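Local coordinates for fructosamine deglycase FrlB (Bacillus subtilis, PDB 3EUA), which converts a range of fructosamine 6-phosphates into glucose 6-phosphate and a free amino acid, at residues A[31-36]-A[58-63]; A[38-43]-A[77-82]. All blocks are in the same frame, centred on the assembly; numbering follows the deposited sequence.

Contact 1: residues A[31-36]-A[58-63]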
loop_
_atom_site.group_PDB
_atom_site.type_symbol
_atom_site.label_atom_id
_atom_site.label_comp_id
_atom_site.label_asym_id
_atom_site.label_seq_id
_atom_site.Cartn_x
_atom_site.Cartn_y
_atom_site.Cartn_z
ATOM N N VAL A 31 3.307 12.984 0.504
ATOM C CA VAL A 31 3.444 12.861 -0.954
ATOM C C VAL A 31 4.873 12.875 -1.459
ATOM O O VAL A 31 5.619 13.854 -1.289
ATOM C CB VAL A 31 2.656 14.019 -1.640
ATOM C CG1 VAL A 31 2.621 13.846 -3.137
ATOM C CG2 VAL A 31 1.215 14.104 -1.108
ATOM N N ALA A 32 5.260 11.804 -2.126
ATOM C CA ALA A 32 6.618 11.692 -2.668
ATOM C C ALA A 32 6.638 10.513 -3.620
ATOM O O ALA A 32 5.595 9.896 -3.839
ATOM C CB ALA A 32 7.621 11.482 -1.532
ATOM N N CYS A 33 7.822 10.181 -4.146
ATOM C CA CYS A 33 7.988 9.044 -5.017
ATOM C C CYS A 33 9.056 8.059 -4.552
ATOM O O CYS A 33 10.091 8.452 -4.020
ATOM C CB CYS A 33 8.370 9.481 -6.435
ATOM S SG CYS A 33 7.129 10.503 -7.259
ATOM N N GLY A 34 8.783 6.783 -4.789
ATOM C CA GLY A 34 9.694 5.688 -4.484
ATOM C C GLY A 34 10.279 5.704 -3.088
ATOM O O GLY A 34 9.539 5.686 -2.116
ATOM N N GLY A 35 11.612 5.765 -3.001
ATOM C CA GLY A 35 12.314 5.783 -1.722
ATOM C C GLY A 35 11.865 6.899 -0.814
ATOM O O GLY A 35 11.783 6.737 0.431
ATOM N N SER A 36 11.594 8.054 -1.409
ATOM C CA SER A 36 11.131 9.213 -0.607
ATOM C C SER A 36 9.727 9.041 -0.090
ATOM O O SER A 36 9.385 9.702 0.871
ATOM C CB SER A 36 11.249 10.521 -1.366
ATOM O OG SER A 36 12.612 10.850 -1.455
ATOM N N LEU A 58 -1.421 8.829 2.350
ATOM C CA LEU A 58 -0.115 8.723 1.737
ATOM C C LEU A 58 -0.252 8.277 0.325
ATOM O O LEU A 58 -0.944 7.300 0.055
ATOM C CB LEU A 58 0.715 7.707 2.516
ATOM C CG LEU A 58 2.195 7.487 2.157
ATOM C CD1 LEU A 58 2.958 7.086 3.376
ATOM C CD2 LEU A 58 2.415 6.441 1.088
ATOM N N TYR A 59 0.401 8.977 -0.595
ATOM C CA TYR A 59 0.330 8.614 -2.020
ATOM C C TYR A 59 1.626 8.880 -2.709
ATOM O O TYR A 59 2.397 9.736 -2.282
ATOM C CB TYR A 59 -0.704 9.457 -2.787
ATOM C CG TYR A 59 -2.094 9.465 -2.202
ATOM C CD1 TYR A 59 -2.948 8.384 -2.375
ATOM C CD2 TYR A 59 -2.555 10.563 -1.474
ATOM C CE1 TYR A 59 -4.221 8.393 -1.799
ATOM C CE2 TYR A 59 -3.835 10.582 -0.930
ATOM C CZ TYR A 59 -4.661 9.494 -1.084
ATOM O OH TYR A 59 -5.932 9.484 -0.509
ATOM N N SER A 60 1.852 8.149 -3.784
ATOM C CA SER A 60 2.960 8.396 -4.675
ATOM C C SER A 60 2.555 9.735 -5.326
ATOM O O SER A 60 1.357 9.992 -5.474
ATOM C CB SER A 60 3.084 7.283 -5.712
ATOM O OG SER A 60 4.229 7.484 -6.528
ATOM N N ALA A 61 3.506 10.587 -5.685
ATOM C CA ALA A 61 3.162 11.953 -6.162
ATOM C C ALA A 61 2.233 12.058 -7.348
ATOM O O ALA A 61 1.360 12.919 -7.369
ATOM C CB ALA A 61 4.418 12.746 -6.444
ATOM N N ASN A 62 2.412 11.212 -8.362
ATOM C CA ASN A 62 1.562 11.339 -9.538
ATOM C C ASN A 62 0.173 10.757 -9.242
ATOM O O ASN A 62 -0.821 11.232 -9.781
ATOM C CB ASN A 62 2.223 10.712 -10.774
ATOM C CG ASN A 62 2.155 11.625 -11.967
ATOM O OD1 ASN A 62 1.708 12.765 -11.842
ATOM N ND2 ASN A 62 2.647 11.164 -13.127
ATOM N N GLU A 63 0.115 9.742 -8.367
ATOM C CA GLU A 63 -1.157 9.198 -7.910
ATOM C C GLU A 63 -1.911 10.308 -7.161
ATOM O O GLU A 63 -3.061 10.494 -7.374
ATOM C CB GLU A 63 -0.938 7.987 -7.001
ATOM C CG GLU A 63 -2.222 7.378 -6.413
ATOM C CD GLU A 63 -3.114 6.638 -7.421
ATOM O OE1 GLU A 63 -2.589 5.908 -8.304
ATOM O OE2 GLU A 63 -4.370 6.735 -7.289
#
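V31 and A61 meet at the C-terminal ends of two neighbouring parallel strands of the first SIS domain's sheet, each followed by a helix. CG1 of V31 is anti to the backbone N (chi1 -173°), and it rests on the first turn of helix 61-67, 3.6 Å from CA of A61 and 3.9 Å from its CB. The methyl of A61 has a second neighbour in C33, whose SG lies 3.6 Å from that CB, so one small side chain is flanked by a valine branch and a thiol. The strand pairing is documented by the bridge of V31 with Y59, their CA atoms 5.4 Å apart. Both side chains start on the same face of the sheet, but the tyrosine ring then leads away, and its OH is hydrogen-bonded to D48 of the second subunit. Between these two strands the backbone makes a nearly straight CA-H...O contact, from V31 CA to Y59 O (3.6 Å, 166° at the hydrogen). At the strand end, A32 O accepts a weak hydrogen bond from A61 N (2.9 Å, 126°) and lies 3.1 Å from S60 CA. S60 is the N-cap residue of helix 61-67, yet its OG makes no capping bond; OE2 of E231 of the second subunit is hydrogen-bonded to it and also accepts a bond from G34 N. Helix 88-99 packs on the V31 side of the sheet, where A93 meets V31 and T90 reaches both C33 and A61; F64 of helix 61-67 also touches V31, while A32 points to the other face, towards M40.

Contact 2: residues A[38-43]-A[77-82]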
loop_
_atom_site.group_PDB
_atom_site.type_symbol
_atom_site.label_atom_id
_atom_site.label_comp_id
_atom_site.label_asym_id
_atom_site.label_seq_id
_atom_site.Cartn_x
_atom_site.Cartn_y
_atom_site.Cartn_z
ATOM N N ALA A 38 8.604 5.921 0.607
ATOM C CA ALA A 38 8.784 4.854 1.617
ATOM C C ALA A 38 9.157 5.390 2.989
ATOM O O ALA A 38 8.715 4.853 3.999
ATOM C CB ALA A 38 9.815 3.863 1.164
ATOM N N ILE A 39 9.967 6.447 3.048
ATOM C CA ILE A 39 10.366 6.994 4.352
ATOM C C ILE A 39 9.196 7.589 5.125
ATOM O O ILE A 39 9.325 7.878 6.300
ATOM C CB ILE A 39 11.495 8.064 4.283
ATOM C CG1 ILE A 39 10.983 9.436 3.791
ATOM C CG2 ILE A 39 12.714 7.536 3.486
ATOM C CD1 ILE A 39 12.000 10.564 4.106
HETATM N N MSE A 40 8.062 7.792 4.466
HETATM C CA MSE A 40 6.888 8.364 5.132
HETATM C C MSE A 40 5.925 7.372 5.772
HETATM O O MSE A 40 4.989 7.781 6.480
HETATM C CB MSE A 40 6.115 9.234 4.158
HETATM C CG MSE A 40 6.827 10.561 3.861
HETATM SE SE MSE A 40 6.057 11.513 2.393
HETATM C CE MSE A 40 7.493 12.763 2.235
ATOM N N TYR A 41 6.138 6.077 5.533
ATOM C CA TYR A 41 5.245 5.072 6.058
ATOM C C TYR A 41 5.198 5.103 7.586
ATOM O O TYR A 41 4.115 4.998 8.172
ATOM C CB TYR A 41 5.580 3.672 5.529
ATOM C CG TYR A 41 5.140 3.432 4.098
ATOM C CD1 TYR A 41 5.535 4.266 3.061
ATOM C CD2 TYR A 41 4.420 2.318 3.763
ATOM C CE1 TYR A 41 5.155 4.012 1.746
ATOM C CE2 TYR A 41 4.053 2.051 2.445
ATOM C CZ TYR A 41 4.420 2.898 1.452
ATOM O OH TYR A 41 4.053 2.653 0.142
ATOM N N PRO A 42 6.352 5.225 8.255
ATOM C CA PRO A 42 6.346 5.321 9.721
ATOM C C PRO A 42 5.553 6.543 10.222
ATOM O O PRO A 42 4.872 6.481 11.224
ATOM C CB PRO A 42 7.817 5.494 10.056
ATOM C CG PRO A 42 8.528 4.986 8.910
ATOM C CD PRO A 42 7.716 5.194 7.722
ATOM N N SER A 43 5.645 7.660 9.498
ATOM C CA SER A 43 4.890 8.864 9.886
ATOM C C SER A 43 3.383 8.654 9.777
ATOM O O SER A 43 2.619 9.274 10.531
ATOM C CB SER A 43 5.345 10.054 9.065
ATOM O OG SER A 43 6.670 10.419 9.460
ATOM N N LEU A 77 -2.419 19.975 5.094
ATOM C CA LEU A 77 -0.992 20.098 5.217
ATOM C C LEU A 77 -0.449 19.014 4.291
ATOM O O LEU A 77 -0.887 17.840 4.405
ATOM C CB LEU A 77 -0.539 19.755 6.620
ATOM C CG LEU A 77 0.956 19.676 6.890
ATOM C CD1 LEU A 77 1.618 20.981 6.518
ATOM C CD2 LEU A 77 1.218 19.293 8.371
ATOM N N VAL A 78 0.449 19.368 3.373
ATOM C CA VAL A 78 1.036 18.382 2.465
ATOM C C VAL A 78 2.543 18.371 2.728
ATOM O O VAL A 78 3.191 19.395 2.673
ATOM C CB VAL A 78 0.666 18.664 1.006
ATOM C CG1 VAL A 78 1.281 17.632 0.068
ATOM C CG2 VAL A 78 -0.868 18.662 0.833
ATOM N N ILE A 79 3.075 17.207 3.065
ATOM C CA ILE A 79 4.476 17.053 3.347
ATOM C C ILE A 79 5.068 16.303 2.164
ATOM O O ILE A 79 4.616 15.184 1.855
ATOM C CB ILE A 79 4.724 16.242 4.633
ATOM C CG1 ILE A 79 4.126 16.942 5.855
ATOM C CG2 ILE A 79 6.244 16.033 4.849
ATOM C CD1 ILE A 79 4.179 16.136 7.113
ATOM N N LEU A 80 6.037 16.934 1.494
ATOM C CA LEU A 80 6.686 16.346 0.327
ATOM C C LEU A 80 8.181 16.117 0.556
ATOM O O LEU A 80 8.812 16.766 1.407
ATOM C CB LEU A 80 6.457 17.202 -0.930
ATOM C CG LEU A 80 4.995 17.578 -1.199
ATOM C CD1 LEU A 80 4.694 19.051 -0.795
ATOM C CD2 LEU A 80 4.675 17.343 -2.640
ATOM N N CYS A 81 8.744 15.182 -0.193
ATOM C CA CYS A 81 10.162 14.901 -0.092
ATOM C C CYS A 81 10.733 14.479 -1.437
ATOM O O CYS A 81 10.107 13.711 -2.171
ATOM C CB CYS A 81 10.409 13.812 0.936
ATOM S SG CYS A 81 12.166 13.505 1.165
ATOM N N SER A 82 11.914 14.998 -1.741
ATOM C CA SER A 82 12.679 14.670 -2.935
ATOM C C SER A 82 14.121 14.972 -2.610
ATOM O O SER A 82 14.446 16.114 -2.293
ATOM C CB SER A 82 12.274 15.514 -4.143
ATOM O OG SER A 82 13.136 15.238 -5.256
#
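M40 and C81 are the closest backbone neighbours, with 9.0 Å between their CA atoms, so two side chains of a turn must bridge the gap to a strand. A type I beta turn runs from A38 to Y41, supported by the bond from Y41 N to A38 O (3.2 Å), and leads into helix 41-50. Facing it is the extended segment 77-82, in which I79 and C81 direct their side chains at the turn while L80, between them, points to the other face. M40, a selenomethionine, has CG anti to the carbonyl carbon (chi1 -73°) and an extended chain beyond it, which carries the terminal methyl down onto the strand backbone. CE comes within 3.4 Å of C81 CB, tighter than usual for two carbons, and 3.6 Å from C81 N. It also lies 3.8 Å from I79 O, so the methyl covers the peptide backbone between I79 and C81 as well as side-chain carbon. Here the turn that leads into helix 41-50 packs on one face of the five-stranded parallel sheet of a SIS domain, an alpha/beta sandwich with helices on both faces; strand 76-82 is its central strand. On the same face, CG2 of I79 is a looser neighbour of the M40 methyl, at 4.4 Å from CE. I39 joins from the preceding position: its CG1 lies between the backbone N and the carbonyl carbon (chi1 76°), and CD1 beyond it reaches SG of C81 at 4.2 Å. The C81 side chain also touches Y125. L141 of helix 137-153 packs on both M40 and S43. On the opposite face, L80 meets T90, A93 and A94 of helix 88-99.

Overall arrangement
The centres of contacts 1 and 2 lie about 8 Å apart in the first SIS domain and share its five-stranded parallel sheet. Their segments alternate along the chain, in the order 31-36, 38-43, 58-63 and 77-82. Strand 27-32 stands between 55-60 and 76-82, so contact 1 joins it to the outer strand while V31 N makes a probable hydrogen bond to I79 O (2.9 Å) on the other side. CB of A32 also packs 3.4 Å from C81 O. No other chain of the assembly touches contact 2, so the strand ends and helix start of contact 1 that face the second subunit lie directly beside the buried interior of the domain.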